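Local coordinates for protein 6-aminohexanoate-dimer hydrolase (Bacillus anthracis, PDB 4GB7) that probably hydrolyses the amide bond of 6-aminohexanoate dimers or related small substrates, as a serine hydrolase of the beta-lactamase clan, at residues 55-60 / 375-380; 103-108 / 389-394; 149-154 / 184-189; 157-162 / 262-267. One frame throughout, in Å; residues are numbered along the deposited sequence.

Interaction 1. Residues 55-60 / 375-380; sequences WSYTHM and YGQTLY
Tyr57 and Tyr375 meet as a T-shaped pair: ring planes at 86°, centroids 5.7 Å apart, and the CD2 edge of Tyr375 lying over one face of Tyr57, displaced toward the rim. The nearest carbons are Tyr57 CE2 and Tyr375 CD2, at 4.2 Å. Gln377 comes to the same CE2 corner of the Tyr57 ring, but at the edge and near its plane, where its amide NE2 lies 3.7 Å from Tyr57 CE2; the amide is turned 47° from the ring.

In the next shell, the Gln377 amide is held at both ends: OE1 accepts from the backbone N of Ser393 on the adjoining strand, and NE2 donates to Ser374 O. The bend at chi2 (-52°) curls the chain so that these partners and Tyr57 can be met together. Tyr57 is placed by a type I turn from Ser56 to His59, which follows helix 52-56. The turn is closed by His59 N to Ser56 O at 3.1 Å; just before it, Trp55 O takes Thr58 N at 3.0 Å and His59 ND1 at 2.9 Å, the oxygen lying in the imidazole plane. Beyond it, Tyr57 pairs through its backbone with Gly137 and touches Ala139, close to an SxxK-type serine and lysine, Ser140 and Lys143, which probably belong to the active site.

The contact thus joins the N-terminal segment to the start of strand 377-382 without any direct polar bond: van der Waals packing and, probably, the electrostatic preference of an edge-to-face ring pair carry it, while the buried amide is satisfied by backbone groups.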
loop_
_atom_site.group_PDB
_atom_site.type_symbol
_atom_site.label_atom_id
_atom_site.label_comp_id
_atom_site.label_asym_id
_atom_site.label_seq_id
_atom_site.Cartn_x
_atom_site.Cartn_y
_atom_site.Cartn_z
ATOM N N TRP A 55 14.601 -11.757 -1.944
ATOM C CA TRP A 55 15.537 -11.123 -1.023
ATOM C C TRP A 55 15.309 -9.646 -0.923
ATOM O O TRP A 55 15.239 -9.079 0.207
ATOM C CB TRP A 55 16.970 -11.387 -1.457
ATOM C CG TRP A 55 17.952 -10.921 -0.451
ATOM C CD1 TRP A 55 18.472 -11.621 0.642
ATOM C CD2 TRP A 55 18.568 -9.617 -0.389
ATOM N NE1 TRP A 55 19.312 -10.825 1.376
ATOM C CE2 TRP A 55 19.424 -9.618 0.806
ATOM C CE3 TRP A 55 18.497 -8.465 -1.170
ATOM C CZ2 TRP A 55 20.202 -8.521 1.158
ATOM C CZ3 TRP A 55 19.282 -7.358 -0.785
ATOM C CH2 TRP A 55 20.099 -7.394 0.358
ATOM N N SER A 56 15.303 -8.956 -2.054
ATOM C CA SER A 56 15.184 -7.496 -1.959
ATOM C C SER A 56 13.948 -7.036 -1.161
ATOM O O SER A 56 14.048 -6.130 -0.296
ATOM C CB SER A 56 15.236 -6.881 -3.351
ATOM O OG SER A 56 14.090 -7.233 -4.049
ATOM N N TYR A 57 12.781 -7.658 -1.415
ATOM C CA TYR A 57 11.546 -7.276 -0.717
ATOM C C TYR A 57 11.414 -7.768 0.712
ATOM O O TYR A 57 10.382 -7.518 1.349
ATOM C CB TYR A 57 10.276 -7.590 -1.568
ATOM C CG TYR A 57 9.530 -6.336 -2.043
ATOM C CD1 TYR A 57 10.190 -5.260 -2.540
ATOM C CD2 TYR A 57 8.134 -6.267 -1.968
ATOM C CE1 TYR A 57 9.515 -4.130 -2.934
ATOM C CE2 TYR A 57 7.455 -5.168 -2.331
ATOM C CZ TYR A 57 8.132 -4.098 -2.858
ATOM O OH TYR A 57 7.417 -2.961 -3.220
ATOM N N THR A 58 12.443 -8.468 1.212
ATOM C CA THR A 58 12.569 -8.808 2.624
ATOM C C THR A 58 13.790 -8.142 3.294
ATOM O O THR A 58 14.055 -8.384 4.478
ATOM C CB THR A 58 12.608 -10.336 2.804
ATOM O OG1 THR A 58 13.651 -10.885 2.036
ATOM C CG2 THR A 58 11.245 -10.983 2.335
ATOM N N HIS A 59 14.537 -7.340 2.528
ATOM C CA HIS A 59 15.770 -6.686 3.025
ATOM C C HIS A 59 15.980 -5.327 2.423
ATOM O O HIS A 59 17.129 -4.951 2.123
ATOM C CB HIS A 59 16.992 -7.524 2.664
ATOM C CG HIS A 59 16.990 -8.935 3.256
ATOM N ND1 HIS A 59 16.384 -9.972 2.660
ATOM C CD2 HIS A 59 17.587 -9.439 4.399
ATOM C CE1 HIS A 59 16.591 -11.104 3.399
ATOM N NE2 HIS A 59 17.322 -10.776 4.455
HETATM N N MSE A 60 14.920 -4.556 2.247
HETATM C CA MSE A 60 15.042 -3.324 1.455
HETATM C C MSE A 60 16.046 -2.347 2.075
HETATM O O MSE A 60 16.846 -1.685 1.359
HETATM C CB MSE A 60 13.669 -2.663 1.220
HETATM C CG MSE A 60 12.795 -3.298 0.131
HETATM SE SE MSE A 60 13.515 -3.210 -1.668
HETATM C CE MSE A 60 13.196 -1.354 -2.080
ATOM N N TYR A 375 3.480 -7.386 -6.751
ATOM C CA TYR A 375 4.251 -8.578 -6.327
ATOM C C TYR A 375 3.539 -9.375 -5.266
ATOM O O TYR A 375 4.132 -10.217 -4.629
ATOM C CB TYR A 375 5.711 -8.270 -5.962
ATOM C CG TYR A 375 6.369 -7.274 -6.888
ATOM C CD1 TYR A 375 6.330 -7.426 -8.268
ATOM C CD2 TYR A 375 6.942 -6.116 -6.379
ATOM C CE1 TYR A 375 6.892 -6.487 -9.104
ATOM C CE2 TYR A 375 7.501 -5.179 -7.212
ATOM C CZ TYR A 375 7.486 -5.371 -8.559
ATOM O OH TYR A 375 8.003 -4.393 -9.334
ATOM N N GLY A 376 2.246 -9.088 -5.103
ATOM C CA GLY A 376 1.342 -9.844 -4.256
ATOM C C GLY A 376 1.186 -9.339 -2.835
ATOM O O GLY A 376 1.090 -10.138 -1.880
ATOM N N GLN A 377 0.991 -8.019 -2.707
ATOM C CA GLN A 377 0.679 -7.438 -1.436
ATOM C C GLN A 377 -0.758 -7.026 -1.305
ATOM O O GLN A 377 -1.340 -6.429 -2.227
ATOM C CB GLN A 377 1.534 -6.203 -1.120
ATOM C CG GLN A 377 2.903 -6.122 -1.773
ATOM C CD GLN A 377 3.749 -7.330 -1.582
ATOM O OE1 GLN A 377 3.669 -7.991 -0.555
ATOM N NE2 GLN A 377 4.630 -7.596 -2.533
ATOM N N THR A 378 -1.340 -7.294 -0.142
ATOM C CA THR A 378 -2.713 -6.893 0.121
ATOM C C THR A 378 -2.906 -6.576 1.602
ATOM O O THR A 378 -2.448 -7.336 2.462
ATOM C CB THR A 378 -3.740 -7.991 -0.247
ATOM O OG1 THR A 378 -3.565 -8.394 -1.619
ATOM C CG2 THR A 378 -5.202 -7.505 -0.039
ATOM N N LEU A 379 -3.585 -5.455 1.857
ATOM C CA LEU A 379 -4.285 -5.250 3.133
ATOM C C LEU A 379 -5.756 -5.246 2.857
ATOM O O LEU A 379 -6.263 -4.362 2.118
ATOM C CB LEU A 379 -3.880 -3.924 3.799
ATOM C CG LEU A 379 -4.597 -3.566 5.088
ATOM C CD1 LEU A 379 -4.468 -4.580 6.233
ATOM C CD2 LEU A 379 -4.120 -2.165 5.520
ATOM N N TYR A 380 -6.466 -6.163 3.446
ATOM C CA TYR A 380 -7.896 -6.427 3.115
ATOM C C TYR A 380 -8.723 -6.356 4.418
ATOM O O TYR A 380 -8.420 -7.044 5.412
ATOM C CB TYR A 380 -8.009 -7.808 2.485
ATOM C CG TYR A 380 -9.417 -8.306 2.193
ATOM C CD1 TYR A 380 -10.039 -8.075 0.953
ATOM C CD2 TYR A 380 -10.124 -9.047 3.123
ATOM C CE1 TYR A 380 -11.319 -8.550 0.674
ATOM C CE2 TYR A 380 -11.400 -9.522 2.857
ATOM C CZ TYR A 380 -11.984 -9.295 1.615
ATOM O OH TYR A 380 -13.238 -9.780 1.327
#

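Interaction 2. Residues 103-108 / 389-394; sequences ELLDDN and IVHFSS
Leu105 reaches His391 with a single methyl, CD2. From CB, the side chain starts out across the line to strand 387-393; chi1 of -60° sets CG anti to the carbonyl carbon, and chi2 of 168° then directs CD2 at the ring. There CD2 lies 3.4 Å from His391 CE1 and 3.6 Å from His391 NE2, set obliquely to the imidazole. Phe113 and Phe127 also pack on this leucine.

The histidine ring is fixed by its own polar atoms: ND1 is hydrogen-bonded to Tyr410 OH of helix 402-417, and NE2 to Thr110 OG1. The threonine hydroxyl is in turn bonded to Leu105 O.

Farther along, the helix ends at Asn108. Its ND2 donates back to Leu104 O at 2.9 Å, close to straight (N-H...O 167°) and with the acceptor in the plane of the Asn108 amide. A water donates to both Asn108 O and Ser393 OG, each at 2.8 Å, while Ser393 OG also bonds Gly376 O.

Direct contact is therefore small and apolar, and the polar links are indirect: a water joins Asn108, just past helix 101-107, to strand 387-393, and the Thr110 hydroxyl joins Leu105 O to the imidazole, which has both nitrogens engaged.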
loop_
_atom_site.group_PDB
_atom_site.type_symbol
_atom_site.label_atom_id
_atom_site.label_comp_id
_atom_site.label_asym_id
_atom_site.label_seq_id
_atom_site.Cartn_x
_atom_site.Cartn_y
_atom_site.Cartn_z
ATOM N N GLU A 103 -0.125 -24.507 0.916
ATOM C CA GLU A 103 0.606 -24.793 -0.292
ATOM C C GLU A 103 0.348 -23.818 -1.414
ATOM O O GLU A 103 1.283 -23.477 -2.152
ATOM C CB GLU A 103 0.247 -26.192 -0.764
ATOM C CG GLU A 103 0.986 -27.271 0.007
ATOM C CD GLU A 103 2.444 -27.348 -0.405
ATOM O OE1 GLU A 103 2.699 -27.984 -1.473
ATOM O OE2 GLU A 103 3.331 -26.760 0.275
ATOM N N LEU A 104 -0.873 -23.313 -1.504
ATOM C CA LEU A 104 -1.248 -22.329 -2.556
ATOM C C LEU A 104 -0.467 -21.017 -2.292
ATOM O O LEU A 104 0.161 -20.440 -3.183
ATOM C CB LEU A 104 -2.746 -22.066 -2.584
ATOM C CG LEU A 104 -3.274 -20.933 -3.496
ATOM C CD1 LEU A 104 -3.173 -21.338 -4.960
ATOM C CD2 LEU A 104 -4.706 -20.626 -3.103
ATOM N N LEU A 105 -0.492 -20.563 -1.045
ATOM C CA LEU A 105 0.288 -19.388 -0.680
ATOM C C LEU A 105 1.762 -19.510 -1.065
ATOM O O LEU A 105 2.331 -18.615 -1.665
ATOM C CB LEU A 105 0.108 -19.043 0.802
ATOM C CG LEU A 105 -1.261 -18.713 1.377
ATOM C CD1 LEU A 105 -1.248 -18.695 2.904
ATOM C CD2 LEU A 105 -1.759 -17.368 0.847
ATOM N N ASP A 106 2.371 -20.636 -0.721
ATOM C CA ASP A 106 3.795 -20.850 -0.967
ATOM C C ASP A 106 4.060 -20.894 -2.494
ATOM O O ASP A 106 5.068 -20.356 -2.954
ATOM C CB ASP A 106 4.256 -22.171 -0.270
ATOM C CG ASP A 106 5.765 -22.289 -0.102
ATOM O OD1 ASP A 106 6.490 -21.313 -0.181
ATOM O OD2 ASP A 106 6.276 -23.435 0.110
ATOM N N ASP A 107 3.152 -21.558 -3.239
ATOM C CA ASP A 107 3.304 -21.759 -4.670
ATOM C C ASP A 107 3.298 -20.399 -5.385
ATOM O O ASP A 107 3.855 -20.250 -6.474
ATOM C CB ASP A 107 2.178 -22.622 -5.235
ATOM C CG ASP A 107 2.474 -23.115 -6.657
ATOM O OD1 ASP A 107 3.622 -23.549 -6.921
ATOM O OD2 ASP A 107 1.563 -23.092 -7.509
ATOM N N ASN A 108 2.696 -19.408 -4.733
ATOM C CA ASN A 108 2.634 -18.074 -5.298
ATOM C C ASN A 108 3.530 -17.074 -4.591
ATOM O O ASN A 108 3.336 -15.852 -4.687
ATOM C CB ASN A 108 1.194 -17.593 -5.403
ATOM C CG ASN A 108 0.411 -18.402 -6.410
ATOM O OD1 ASN A 108 0.385 -18.084 -7.615
ATOM N ND2 ASN A 108 -0.241 -19.457 -5.922
ATOM N N ILE A 389 -7.056 -9.186 6.773
ATOM C CA ILE A 389 -6.021 -10.032 6.196
ATOM C C ILE A 389 -4.874 -9.156 5.711
ATOM O O ILE A 389 -5.087 -8.145 5.036
ATOM C CB ILE A 389 -6.550 -10.928 5.092
ATOM C CG1 ILE A 389 -7.575 -11.946 5.681
ATOM C CG2 ILE A 389 -5.445 -11.601 4.287
ATOM C CD1 ILE A 389 -8.109 -12.924 4.658
ATOM N N VAL A 390 -3.687 -9.538 6.110
ATOM C CA VAL A 390 -2.420 -8.991 5.609
ATOM C C VAL A 390 -1.744 -10.049 4.804
ATOM O O VAL A 390 -1.537 -11.158 5.285
ATOM C CB VAL A 390 -1.490 -8.495 6.728
ATOM C CG1 VAL A 390 -0.175 -7.969 6.144
ATOM C CG2 VAL A 390 -2.168 -7.357 7.518
ATOM N N HIS A 391 -1.361 -9.699 3.581
ATOM C CA HIS A 391 -0.768 -10.677 2.661
ATOM C C HIS A 391 0.434 -10.033 2.049
ATOM O O HIS A 391 0.279 -8.995 1.344
ATOM C CB HIS A 391 -1.821 -11.056 1.597
ATOM C CG HIS A 391 -1.543 -12.332 0.863
ATOM N ND1 HIS A 391 -2.532 -13.060 0.337
ATOM C CD2 HIS A 391 -0.381 -12.956 0.547
ATOM C CE1 HIS A 391 -2.018 -14.165 -0.245
ATOM N NE2 HIS A 391 -0.694 -14.102 -0.125
ATOM N N PHE A 392 1.624 -10.569 2.340
ATOM C CA PHE A 392 2.872 -10.088 1.785
ATOM C C PHE A 392 3.471 -11.153 0.926
ATOM O O PHE A 392 3.440 -12.331 1.327
ATOM C CB PHE A 392 3.943 -9.773 2.841
ATOM C CG PHE A 392 3.654 -8.659 3.769
ATOM C CD1 PHE A 392 2.694 -7.681 3.505
ATOM C CD2 PHE A 392 4.482 -8.531 4.904
ATOM C CE1 PHE A 392 2.511 -6.647 4.434
ATOM C CE2 PHE A 392 4.304 -7.494 5.801
ATOM C CZ PHE A 392 3.330 -6.543 5.545
ATOM N N SER A 393 4.048 -10.745 -0.208
ATOM C CA SER A 393 4.606 -11.701 -1.156
ATOM C C SER A 393 5.833 -11.104 -1.806
ATOM O O SER A 393 6.126 -9.908 -1.708
ATOM C CB SER A 393 3.582 -12.150 -2.222
ATOM O OG SER A 393 2.335 -12.531 -1.674
ATOM N N SER A 394 6.550 -11.961 -2.508
ATOM C CA SER A 394 7.597 -11.503 -3.398
ATOM C C SER A 394 7.518 -12.268 -4.719
ATOM O O SER A 394 8.442 -13.026 -5.101
ATOM C CB SER A 394 8.931 -11.598 -2.676
ATOM O OG SER A 394 9.121 -12.846 -2.054
HETATM O O HOH W 1 1.341 -14.266 -3.629
#

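Interaction 3. Residues 149-154 / 184-189; sequences IIQSLA and QLMDMQ
Two successive bends, at chi2 (-74°) and chi3 (-91°), curl the selenomethionine Met186 so that its selenium and terminal methyl are brought up against Ile150 and Gln151 on helix 143-155. On that helix Ile150 sets CG2 anti to its own backbone N, and this branch does most of the touching: CG2 lies 3.9 Å from Met186 SE and 4.1 Å from Met186 CE. The two side chains run past each other in opposite directions, so selenium sits beside the root of the isoleucine, with Ile150 CB at 4.0 Å from Met186 SE.

Gln151 approaches from another direction, at about a right angle to Met186. Folded at chi2, it brings OE1 to 3.8 Å from Met186 CE, a van der Waals approach by a polar atom. Its NE2 is hydrogen-bonded to Glu155 OE2, one turn further along the same helix, which helps fix the amide. Leu257 of helix 251-265 and Asn357 also touch Met186.

The helix bearing Met186 stops immediately afterwards. Gln189 N returns to Gln184 O at 2.9 Å and Met188 N to Leu185 O at 3.0 Å, with Met188 at positive phi: a Schellman motif. Helix 182-186 thus packs its last residue against helix 143-155 within the helical part of the beta-lactamase-type fold.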
loop_
_atom_site.group_PDB
_atom_site.type_symbol
_atom_site.label_atom_id
_atom_site.label_comp_id
_atom_site.label_asym_id
_atom_site.label_seq_id
_atom_site.Cartn_x
_atom_site.Cartn_y
_atom_site.Cartn_z
ATOM N N ILE A 149 -3.283 10.568 6.690
ATOM C CA ILE A 149 -2.708 11.812 7.231
ATOM C C ILE A 149 -3.322 13.004 6.527
ATOM O O ILE A 149 -3.621 14.028 7.195
ATOM C CB ILE A 149 -1.145 11.849 7.195
ATOM C CG1 ILE A 149 -0.612 10.692 8.083
ATOM C CG2 ILE A 149 -0.598 13.216 7.650
ATOM C CD1 ILE A 149 0.842 10.322 7.853
ATOM N N ILE A 150 -3.518 12.913 5.210
ATOM C CA ILE A 150 -4.232 13.989 4.516
ATOM C C ILE A 150 -5.622 14.257 5.107
ATOM O O ILE A 150 -6.012 15.431 5.387
ATOM C CB ILE A 150 -4.367 13.719 3.008
ATOM C CG1 ILE A 150 -2.991 13.922 2.321
ATOM C CG2 ILE A 150 -5.425 14.646 2.377
ATOM C CD1 ILE A 150 -2.429 15.345 2.237
ATOM N N GLN A 151 -6.347 13.185 5.365
ATOM C CA GLN A 151 -7.701 13.295 5.954
ATOM C C GLN A 151 -7.636 13.937 7.339
ATOM O O GLN A 151 -8.470 14.804 7.675
ATOM C CB GLN A 151 -8.395 11.946 6.033
ATOM C CG GLN A 151 -9.907 12.030 6.250
ATOM C CD GLN A 151 -10.595 12.712 5.079
ATOM O OE1 GLN A 151 -10.317 12.405 3.909
ATOM N NE2 GLN A 151 -11.451 13.671 5.374
ATOM N N SER A 152 -6.637 13.530 8.134
ATOM C CA SER A 152 -6.436 14.095 9.491
ATOM C C SER A 152 -6.164 15.593 9.379
ATOM O O SER A 152 -6.762 16.374 10.096
ATOM C CB SER A 152 -5.288 13.417 10.232
ATOM O OG SER A 152 -5.521 12.024 10.291
ATOM N N LEU A 153 -5.241 15.986 8.505
ATOM C CA LEU A 153 -4.918 17.405 8.362
ATOM C C LEU A 153 -6.085 18.240 7.892
ATOM O O LEU A 153 -6.267 19.423 8.332
ATOM C CB LEU A 153 -3.713 17.576 7.430
ATOM C CG LEU A 153 -2.347 17.116 7.930
ATOM C CD1 LEU A 153 -1.394 17.021 6.757
ATOM C CD2 LEU A 153 -1.790 18.055 8.972
ATOM N N ALA A 154 -6.894 17.647 7.011
ATOM C CA ALA A 154 -8.073 18.352 6.464
ATOM C C ALA A 154 -9.097 18.599 7.587
ATOM O O ALA A 154 -9.601 19.743 7.798
ATOM C CB ALA A 154 -8.673 17.588 5.299
ATOM N N GLN A 184 -9.115 15.279 -5.781
ATOM C CA GLN A 184 -8.772 14.600 -7.057
ATOM C C GLN A 184 -7.571 13.691 -6.943
ATOM O O GLN A 184 -7.564 12.556 -7.485
ATOM C CB GLN A 184 -8.642 15.622 -8.198
ATOM C CG GLN A 184 -10.019 16.167 -8.557
ATOM C CD GLN A 184 -9.964 17.471 -9.397
ATOM O OE1 GLN A 184 -8.875 18.116 -9.554
ATOM N NE2 GLN A 184 -11.115 17.882 -9.907
ATOM N N LEU A 185 -6.554 14.167 -6.235
ATOM C CA LEU A 185 -5.350 13.360 -5.969
ATOM C C LEU A 185 -5.698 12.137 -5.112
ATOM O O LEU A 185 -5.309 10.955 -5.446
ATOM C CB LEU A 185 -4.258 14.212 -5.318
ATOM C CG LEU A 185 -3.661 15.332 -6.153
ATOM C CD1 LEU A 185 -2.946 16.373 -5.292
ATOM C CD2 LEU A 185 -2.695 14.852 -7.223
HETATM N N MSE A 186 -6.395 12.391 -4.015
HETATM C CA MSE A 186 -6.899 11.321 -3.118
HETATM C C MSE A 186 -7.674 10.219 -3.865
HETATM O O MSE A 186 -7.550 9.010 -3.549
HETATM C CB MSE A 186 -7.778 11.921 -2.013
HETATM C CG MSE A 186 -7.040 12.702 -0.937
HETATM SE SE MSE A 186 -6.115 11.475 0.233
HETATM C CE MSE A 186 -7.551 11.290 1.479
ATOM N N ASP A 187 -8.446 10.626 -4.878
ATOM C CA ASP A 187 -9.271 9.693 -5.640
ATOM C C ASP A 187 -8.622 9.171 -6.929
ATOM O O ASP A 187 -9.308 8.507 -7.732
ATOM C CB ASP A 187 -10.643 10.332 -5.949
ATOM C CG ASP A 187 -11.515 10.482 -4.696
ATOM O OD1 ASP A 187 -11.325 9.684 -3.762
ATOM O OD2 ASP A 187 -12.326 11.426 -4.635
HETATM N N MSE A 188 -7.349 9.492 -7.157
HETATM C CA MSE A 188 -6.643 9.011 -8.329
HETATM C C MSE A 188 -7.378 9.445 -9.624
HETATM O O MSE A 188 -7.593 8.688 -10.519
HETATM C CB MSE A 188 -6.449 7.491 -8.253
HETATM C CG MSE A 188 -5.381 7.131 -7.284
HETATM SE SE MSE A 188 -3.647 7.760 -7.574
HETATM C CE MSE A 188 -2.735 6.498 -6.432
ATOM N N GLN A 189 -7.756 10.709 -9.683
ATOM C CA GLN A 189 -8.412 11.245 -10.847
ATOM C C GLN A 189 -7.542 12.284 -11.614
ATOM O O GLN A 189 -8.058 13.169 -12.331
ATOM C CB GLN A 189 -9.753 11.818 -10.460
ATOM C CG GLN A 189 -10.781 10.784 -10.040
ATOM C CD GLN A 189 -12.005 11.405 -9.443
ATOM O OE1 GLN A 189 -12.027 12.599 -9.143
ATOM N NE2 GLN A 189 -13.050 10.615 -9.294
#

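Interaction 4. Residues 157-162 / 262-267; sequences NRIDLE and RTITGK
Arg158 and Ile264 lie alongside each other, their side chains running in opposite directions. The guanidinium lays one face over Ile264 CG2, which is 3.7 Å from Arg158 NH2 and 3.8 Å from Arg158 NE. A bend at chi3 (70°) in the arginine carries that group over the last turn of helix 251-265. Arg158 NH2 also comes within 3.1 Å of Ile264 O, but the angle is too poor for a hydrogen bond. A water in the guanidinium plane serves instead: it accepts from Arg158 NH2 at 2.7 Å and donates to Thr265 O at 3.1 Å.

Ile159 meets the other branch of Ile264, crossing it at a slant. Ile159 CG2 is 3.6 Å from Ile264 CG1 and 3.8 Å from Ile264 CD1. On Ile264, CG2 lies against the arginine, CG1 against Ile159, and CD1 between Ile159 CG2 and the Arg158 carbonyl.

The helix gives way to Gly266 at positive phi, and Thr265 OG1, itself hydrogen-bonded to Ile261 O, accepts from Lys267 N in an ST turn. The contact is two-sided: apolar packing inside, and outside an exposed cation linked through water to a C-terminal carbonyl, whose helix dipole would probably favour the positive charge.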
loop_
_atom_site.group_PDB
_atom_site.type_symbol
_atom_site.label_atom_id
_atom_site.label_comp_id
_atom_site.label_asym_id
_atom_site.label_seq_id
_atom_site.Cartn_x
_atom_site.Cartn_y
_atom_site.Cartn_z
ATOM N N ASN A 157 -8.346 21.323 9.977
ATOM C CA ASN A 157 -8.421 22.603 9.237
ATOM C C ASN A 157 -7.077 23.214 8.828
ATOM O O ASN A 157 -6.907 24.438 8.782
ATOM C CB ASN A 157 -9.330 23.567 9.986
ATOM C CG ASN A 157 -10.780 23.109 9.918
ATOM O OD1 ASN A 157 -11.318 22.877 8.830
ATOM N ND2 ASN A 157 -11.387 22.905 11.056
ATOM N N ARG A 158 -6.115 22.352 8.559
ATOM C CA ARG A 158 -4.773 22.767 8.142
ATOM C C ARG A 158 -4.618 22.822 6.625
ATOM O O ARG A 158 -3.710 23.515 6.082
ATOM C CB ARG A 158 -3.720 21.841 8.756
ATOM C CG ARG A 158 -3.719 21.993 10.276
ATOM C CD ARG A 158 -2.553 21.333 10.930
ATOM N NE ARG A 158 -1.326 22.064 10.620
ATOM C CZ ARG A 158 -0.113 21.684 11.010
ATOM N NH1 ARG A 158 0.048 20.551 11.695
ATOM N NH2 ARG A 158 0.936 22.413 10.657
ATOM N N ILE A 159 -5.471 22.053 5.961
ATOM C CA ILE A 159 -5.589 22.008 4.502
ATOM C C ILE A 159 -7.085 21.849 4.153
ATOM O O ILE A 159 -7.919 21.435 4.983
ATOM C CB ILE A 159 -4.781 20.844 3.882
ATOM C CG1 ILE A 159 -5.275 19.491 4.338
ATOM C CG2 ILE A 159 -3.265 21.005 4.116
ATOM C CD1 ILE A 159 -4.484 18.304 3.824
ATOM N N ASP A 160 -7.409 22.178 2.911
ATOM C CA ASP A 160 -8.738 22.087 2.361
ATOM C C ASP A 160 -8.643 21.176 1.153
ATOM O O ASP A 160 -7.916 21.486 0.198
ATOM C CB ASP A 160 -9.164 23.480 1.943
ATOM C CG ASP A 160 -10.596 23.558 1.430
ATOM O OD1 ASP A 160 -11.157 22.594 0.924
ATOM O OD2 ASP A 160 -11.144 24.684 1.462
ATOM N N LEU A 161 -9.372 20.070 1.206
ATOM C CA LEU A 161 -9.321 19.066 0.166
ATOM C C LEU A 161 -9.843 19.555 -1.199
ATOM O O LEU A 161 -9.562 18.973 -2.223
ATOM C CB LEU A 161 -10.042 17.814 0.622
ATOM C CG LEU A 161 -9.444 17.074 1.817
ATOM C CD1 LEU A 161 -10.256 15.830 2.157
ATOM C CD2 LEU A 161 -8.001 16.685 1.554
ATOM N N GLU A 162 -10.556 20.673 -1.206
ATOM C CA GLU A 162 -11.089 21.224 -2.444
ATOM C C GLU A 162 -10.189 22.302 -3.042
ATOM O O GLU A 162 -10.478 22.820 -4.132
ATOM C CB GLU A 162 -12.513 21.758 -2.208
ATOM C CG GLU A 162 -13.558 20.676 -1.972
ATOM C CD GLU A 162 -13.519 19.527 -2.984
ATOM O OE1 GLU A 162 -13.368 19.797 -4.197
ATOM O OE2 GLU A 162 -13.642 18.343 -2.571
ATOM N N ARG A 262 4.515 17.229 4.122
ATOM C CA ARG A 262 5.821 17.685 4.585
ATOM C C ARG A 262 5.844 19.195 4.688
ATOM O O ARG A 262 6.330 19.751 5.657
ATOM C CB ARG A 262 6.918 17.202 3.670
ATOM C CG ARG A 262 7.135 15.687 3.589
ATOM C CD ARG A 262 8.119 15.327 2.495
ATOM N NE ARG A 262 8.146 13.879 2.271
ATOM C CZ ARG A 262 7.669 13.249 1.199
ATOM N NH1 ARG A 262 7.263 13.915 0.112
ATOM N NH2 ARG A 262 7.726 11.932 1.130
ATOM N N THR A 263 5.321 19.857 3.678
ATOM C CA THR A 263 5.304 21.307 3.662
ATOM C C THR A 263 4.465 21.901 4.774
ATOM O O THR A 263 4.909 22.868 5.467
ATOM C CB THR A 263 4.820 21.821 2.297
ATOM O OG1 THR A 263 5.734 21.384 1.295
ATOM C CG2 THR A 263 4.780 23.363 2.266
ATOM N N ILE A 264 3.235 21.398 4.908
ATOM C CA ILE A 264 2.326 21.862 6.008
ATOM C C ILE A 264 2.894 21.635 7.426
ATOM O O ILE A 264 2.861 22.517 8.268
ATOM C CB ILE A 264 0.913 21.270 5.876
ATOM C CG1 ILE A 264 0.223 21.804 4.605
ATOM C CG2 ILE A 264 0.075 21.476 7.140
ATOM C CD1 ILE A 264 -0.279 23.221 4.677
ATOM N N THR A 265 3.428 20.450 7.678
ATOM C CA THR A 265 3.804 20.059 9.020
ATOM C C THR A 265 5.236 20.383 9.368
ATOM O O THR A 265 5.603 20.418 10.563
ATOM C CB THR A 265 3.609 18.545 9.209
ATOM O OG1 THR A 265 4.548 17.830 8.408
ATOM C CG2 THR A 265 2.187 18.129 8.900
ATOM N N GLY A 266 6.064 20.619 8.358
ATOM C CA GLY A 266 7.468 20.868 8.602
ATOM C C GLY A 266 8.231 19.640 9.091
ATOM O O GLY A 266 9.346 19.773 9.613
ATOM N N LYS A 267 7.652 18.453 8.892
ATOM C CA LYS A 267 8.242 17.179 9.356
ATOM C C LYS A 267 8.271 16.207 8.186
ATOM O O LYS A 267 7.536 16.390 7.226
ATOM C CB LYS A 267 7.397 16.588 10.489
ATOM C CG LYS A 267 7.349 17.434 11.765
ATOM C CD LYS A 267 6.352 16.925 12.774
ATOM C CE LYS A 267 6.481 17.666 14.107
ATOM N NZ LYS A 267 5.635 17.047 15.161
HETATM O O HOH W 2 3.140 21.700 12.026
#

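How the interactions relate
The four contacts form two groups. Interactions 1 and 2 have centres about 10 Å apart and share the five-stranded antiparallel sheet, where strands 377-382 and 387-393 are neighbours. Interactions 3 and 4 have centres about 11 Å apart: interaction 3 uses helix 143-155 and interaction 4 the loop that follows it, where Arg158 N probably donates to Leu153 O (2.9 Å). Centres of interactions 2 and 4 stand about 37 Å apart, on opposite sides of the chain's centre. Along the sequence, interactions 3 and 4 fall between the two halves of interactions 1 and 2. Late strands thus come back to pack against early segments on the sheet side, while interactions 3 and 4 lie in a helical region.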